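Jacalin-type lectin domain-containing protein (Musa acuminata, PDB 7KMU) probably binds mannose and related glycans, as a mannose-specific jacalin-related lectin of banana. Local coordinates at residues B[31-34]-B[35-39]; B[81-85]-B[86-90]. All coordinates share one frame; numbering follows the deposited sequence.

Contact 1. Residues B[31-34]-B[35-39]; sequences INAG and DIIDA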
loop_
_atom_site.group_PDB
_atom_site.type_symbol
_atom_site.label_atom_id
_atom_site.label_comp_id
_atom_site.label_asym_id
_atom_site.label_seq_id
_atom_site.Cartn_x
_atom_site.Cartn_y
_atom_site.Cartn_z
ATOM N N ILE B 31 -18.863 4.826 -7.547
ATOM C CA ILE B 31 -17.865 5.874 -7.728
ATOM C C ILE B 31 -18.410 6.857 -8.741
ATOM O O ILE B 31 -18.888 6.430 -9.790
ATOM C CB ILE B 31 -16.487 5.298 -8.194
ATOM C CG1 ILE B 31 -15.817 4.498 -7.047
ATOM C CG2 ILE B 31 -15.543 6.401 -8.747
ATOM C CD1 ILE B 31 -14.542 3.661 -7.452
ATOM N N ASN B 32 -18.351 8.157 -8.434
ATOM C CA ASN B 32 -18.721 9.217 -9.374
ATOM C C ASN B 32 -17.434 9.836 -9.858
ATOM O O ASN B 32 -16.565 10.204 -9.047
ATOM C CB ASN B 32 -19.608 10.274 -8.746
ATOM C CG ASN B 32 -21.046 9.848 -8.667
ATOM O OD1 ASN B 32 -21.409 8.943 -7.910
ATOM N ND2 ASN B 32 -21.906 10.475 -9.465
ATOM N N ALA B 33 -17.295 9.940 -11.184
ATOM C CA ALA B 33 -16.061 10.467 -11.759
ATOM C C ALA B 33 -16.306 11.141 -13.087
ATOM O O ALA B 33 -17.238 10.774 -13.804
ATOM C CB ALA B 33 -15.075 9.324 -11.961
ATOM N N GLY B 34 -15.446 12.092 -13.398
ATOM C CA GLY B 34 -15.407 12.796 -14.678
ATOM C C GLY B 34 -13.944 12.937 -15.020
ATOM O O GLY B 34 -13.255 11.929 -15.228
ATOM N N ASP B 35 -13.421 14.163 -14.955
ATOM C CA ASP B 35 -11.981 14.389 -15.096
ATOM C C ASP B 35 -11.274 13.694 -13.910
ATOM O O ASP B 35 -10.175 13.173 -14.061
ATOM C CB ASP B 35 -11.648 15.888 -14.984
ATOM C CG ASP B 35 -12.013 16.767 -16.165
ATOM O OD1 ASP B 35 -12.201 16.228 -17.272
ATOM O OD2 ASP B 35 -12.088 18.003 -15.979
ATOM N N ILE B 36 -11.889 13.769 -12.709
ATOM C CA ILE B 36 -11.288 13.259 -11.480
ATOM C C ILE B 36 -12.307 12.435 -10.678
ATOM O O ILE B 36 -13.410 12.185 -11.180
ATOM C CB ILE B 36 -10.672 14.451 -10.657
ATOM C CG1 ILE B 36 -11.686 15.612 -10.452
ATOM C CG2 ILE B 36 -9.421 15.003 -11.359
ATOM C CD1 ILE B 36 -12.846 15.337 -9.437
ATOM N N ILE B 37 -11.951 12.012 -9.441
ATOM C CA ILE B 37 -12.870 11.255 -8.593
ATOM C C ILE B 37 -13.676 12.218 -7.720
ATOM O O ILE B 37 -13.139 12.809 -6.780
ATOM C CB ILE B 37 -12.123 10.185 -7.754
ATOM C CG1 ILE B 37 -11.269 9.253 -8.653
ATOM C CG2 ILE B 37 -13.124 9.389 -6.918
ATOM C CD1 ILE B 37 -12.079 8.513 -9.819
ATOM N N ASP B 38 -14.949 12.397 -8.062
ATOM C CA ASP B 38 -15.833 13.304 -7.338
ATOM C C ASP B 38 -16.320 12.719 -6.029
ATOM O O ASP B 38 -16.431 13.444 -5.036
ATOM C CB ASP B 38 -17.062 13.610 -8.199
ATOM C CG ASP B 38 -16.712 14.416 -9.425
ATOM O OD1 ASP B 38 -16.374 13.800 -10.465
ATOM O OD2 ASP B 38 -16.743 15.658 -9.340
ATOM N N ALA B 39 -16.658 11.425 -6.029
ATOM C CA ALA B 39 -17.246 10.815 -4.852
ATOM C C ALA B 39 -17.123 9.311 -4.826
ATOM O O ALA B 39 -16.977 8.653 -5.868
ATOM C CB ALA B 39 -18.729 11.201 -4.777
#
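Gly34 N and Ile36 O meet across the short link, Gly34 to Ile36, that joins strand 25-33 to strand 37-46. Asp35 heads away from 31-34 from its first bond on, and its carboxylate OD2 is bonded to Tyr83 OH. Ile36 contributes its backbone here. Its O accepts a hydrogen bond from Gly34 N at 3.0 Å, with the donor in the carbonyl plane. The methyl of Ala33 also touches this oxygen, with Ala33 CB 3.4 Å from Ile36 O. The side chain of Ile36 turns to Val81 and Tyr83.

Ile37 starts the returning strand and faces the same side of the sheet as Ala33. CG1 sits beside the backbone N (chi1 -54°), and the chain folds back so that CD1 reaches Ala33 CB at 3.8 Å. The same methyl comes within 4.2 Å of Ile31 CG2, and the two isoleucine side chains cross obliquely. Phe104 covers Ile31, Ala33 and Ile37.

The run Gly34 to Asp38 fits the GXXXD signature of carbohydrate-binding loops in mannose-specific jacalin-related lectins. It is consistent with one of the sugar sites of banana lectin.

Asp38 and Ala39 together face Asn32, which makes a classic beta bulge. Asp38 N gives Asn32 O a bent hydrogen bond of 2.9 Å (134° at the hydrogen). Ala39 N reaches the same oxygen at 3.3 Å and more nearly straight. Both donors approach from one face of the carbonyl plane. CB of Asp38 packs beside that carbonyl, and its carboxylate swings back over the bend, with OD1 3.5 Å from Gly34 N.

Ala39 O completes the pairing by accepting from Asn32 N at 3.0 Å. The CB atoms of Ala39 and Asn32 lie side by side, and the Asn32 amide is tied by ND2 to Gly60 O.

Contact 2. Residues B[81-85]-B[86-90]; sequences VDYFG and LTIIG
Residues 81-90 form the closed end of the hairpin between strands 73-83 and 86-96, with Tyr83 and Leu86 paired at the mouth of a type I' turn. The turn belongs to one of the three sheets of the beta-prism fold typical of jacalin-related lectins. Phe84 and Gly85 sit at its corners, both with positive phi. Asp82 OD1 accepts from Gly85 N at 3.2 Å, met from above the carboxylate plane, an Asx motif.

Four backbone hydrogen bonds hold the two arms. Tyr83 N meets Leu86 O at 2.8 Å in the carbonyl plane. The return bond, Leu86 N to Tyr83 O, is 3.0 Å, but its donor stands 59° out of the carbonyl plane. Farther down, Val81 N binds Ile88 O at 2.8 Å, and Ile88 N answers to Val81 O.

Val81, Tyr83, Leu86 and Ile88 share one face. The CG1 of Ile88 lies between its own backbone N and carbonyl carbon (chi1 65°), which carries CD1 to Tyr83 CB at 3.8 Å. Both methyls of Val81 rest on Gly90, with CG2 3.7 Å from Gly90 CA. Phe84 turns an edge to Tyr83: its CD2 lies 3.7 Å above the Tyr83 ring plane, over the centre. Asp82 and Thr87 point to the opposite face of the sheet. A water bridges Gly85 O, to which it donates at 2.7 Å, and Thr87 OG1.

Around the hairpin, Tyr107 meets the Tyr83 ring edge-to-face and touches Val81. Ile88 packs on Phe131 and Asp133, and Ile89 packs on Ile132 and Ile135 of strand 132-140.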
loop_
_atom_site.group_PDB
_atom_site.type_symbol
_atom_site.label_atom_id
_atom_site.label_comp_id
_atom_site.label_asym_id
_atom_site.label_seq_id
_atom_site.Cartn_x
_atom_site.Cartn_y
_atom_site.Cartn_z
ATOM N N VAL B 81 -3.305 13.496 -8.247
ATOM C CA VAL B 81 -3.134 14.463 -9.324
ATOM C C VAL B 81 -3.284 15.896 -8.904
ATOM O O VAL B 81 -3.857 16.192 -7.846
ATOM C CB VAL B 81 -4.157 14.177 -10.475
ATOM C CG1 VAL B 81 -4.168 12.702 -10.861
ATOM C CG2 VAL B 81 -5.577 14.651 -10.123
ATOM N N ASP B 82 -2.809 16.795 -9.785
ATOM C CA ASP B 82 -2.988 18.230 -9.606
ATOM C C ASP B 82 -4.214 18.595 -10.446
ATOM O O ASP B 82 -4.236 18.325 -11.652
ATOM C CB ASP B 82 -1.752 19.015 -10.074
ATOM C CG ASP B 82 -1.873 20.501 -9.805
ATOM O OD1 ASP B 82 -2.520 21.200 -10.615
ATOM O OD2 ASP B 82 -1.337 20.962 -8.776
ATOM N N TYR B 83 -5.264 19.138 -9.808
ATOM C CA TYR B 83 -6.492 19.517 -10.495
ATOM C C TYR B 83 -6.766 20.966 -10.132
ATOM O O TYR B 83 -7.217 21.247 -9.022
ATOM C CB TYR B 83 -7.658 18.619 -10.059
ATOM C CG TYR B 83 -8.925 18.822 -10.854
ATOM C CD1 TYR B 83 -8.964 18.557 -12.221
ATOM C CD2 TYR B 83 -10.107 19.216 -10.229
ATOM C CE1 TYR B 83 -10.139 18.696 -12.952
ATOM C CE2 TYR B 83 -11.289 19.369 -10.954
ATOM C CZ TYR B 83 -11.298 19.108 -12.317
ATOM O OH TYR B 83 -12.457 19.247 -13.044
ATOM N N PHE B 84 -6.423 21.893 -11.052
ATOM C CA PHE B 84 -6.540 23.341 -10.801
ATOM C C PHE B 84 -5.824 23.757 -9.494
ATOM O O PHE B 84 -6.363 24.535 -8.707
ATOM C CB PHE B 84 -8.019 23.801 -10.814
ATOM C CG PHE B 84 -8.708 23.654 -12.146
ATOM C CD1 PHE B 84 -8.556 24.622 -13.136
ATOM C CD2 PHE B 84 -9.509 22.551 -12.415
ATOM C CE1 PHE B 84 -9.192 24.484 -14.374
ATOM C CE2 PHE B 84 -10.144 22.414 -13.654
ATOM C CZ PHE B 84 -9.987 23.386 -14.622
ATOM N N GLY B 85 -4.641 23.205 -9.248
ATOM C CA GLY B 85 -3.915 23.531 -8.024
ATOM C C GLY B 85 -4.248 22.700 -6.794
ATOM O O GLY B 85 -3.466 22.707 -5.842
ATOM N N LEU B 86 -5.409 21.992 -6.774
ATOM C CA LEU B 86 -5.741 21.080 -5.670
ATOM C C LEU B 86 -4.979 19.779 -5.905
ATOM O O LEU B 86 -4.732 19.431 -7.059
ATOM C CB LEU B 86 -7.248 20.724 -5.649
ATOM C CG LEU B 86 -8.255 21.848 -5.392
ATOM C CD1 LEU B 86 -9.662 21.329 -5.535
ATOM C CD2 LEU B 86 -8.067 22.460 -4.022
ATOM N N THR B 87 -4.648 19.043 -4.841
ATOM C CA THR B 87 -4.004 17.730 -4.953
ATOM C C THR B 87 -5.078 16.732 -4.504
ATOM O O THR B 87 -5.445 16.718 -3.331
ATOM C CB THR B 87 -2.732 17.653 -4.082
ATOM O OG1 THR B 87 -1.808 18.665 -4.502
ATOM C CG2 THR B 87 -2.042 16.298 -4.168
ATOM N N ILE B 88 -5.617 15.943 -5.439
ATOM C CA ILE B 88 -6.746 15.040 -5.154
ATOM C C ILE B 88 -6.558 13.688 -5.872
ATOM O O ILE B 88 -5.559 13.481 -6.563
ATOM C CB ILE B 88 -8.090 15.723 -5.594
ATOM C CG1 ILE B 88 -8.143 15.940 -7.121
ATOM C CG2 ILE B 88 -8.359 17.060 -4.836
ATOM C CD1 ILE B 88 -9.512 16.389 -7.648
ATOM N N ILE B 89 -7.546 12.793 -5.745
ATOM C CA ILE B 89 -7.522 11.508 -6.463
ATOM C C ILE B 89 -8.130 11.752 -7.857
ATOM O O ILE B 89 -9.285 12.187 -7.980
ATOM C CB ILE B 89 -8.276 10.409 -5.669
ATOM C CG1 ILE B 89 -7.741 10.268 -4.221
ATOM C CG2 ILE B 89 -8.232 9.050 -6.430
ATOM C CD1 ILE B 89 -6.187 9.995 -4.117
ATOM N N GLY B 90 -7.334 11.483 -8.897
ATOM C CA GLY B 90 -7.754 11.720 -10.272
ATOM C C GLY B 90 -8.214 10.483 -11.013
ATOM O O GLY B 90 -8.962 10.599 -11.989
HETATM O O HOH W 1 -2.008 21.589 -3.829
#

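Contact 1 precedes contact 2 in the chain, and their centres are about 12 Å apart on the same side of the chain's centre. The two bends touch directly. Ile37 N lies 3.0 Å from Ile89 O, a probable hydrogen bond between two sheets of the prism. Asp35 OD2 and Tyr83 OH are 3.2 Å apart and probably bonded too. Between these polar links Ile36 wedges in, with CG1 3.6 Å from Ile88 CD1 and CG2 3.7 Å from Tyr83 CD1. The hairpin 81-90 thus touches the GXXXD loop of contact 1, a probable sugar site, through Asp35, Ile36 and Ile37. A bound 1,2-ethanediol, probably from the crystallisation liquor, lies about 4 Å from the Leu86 side chain.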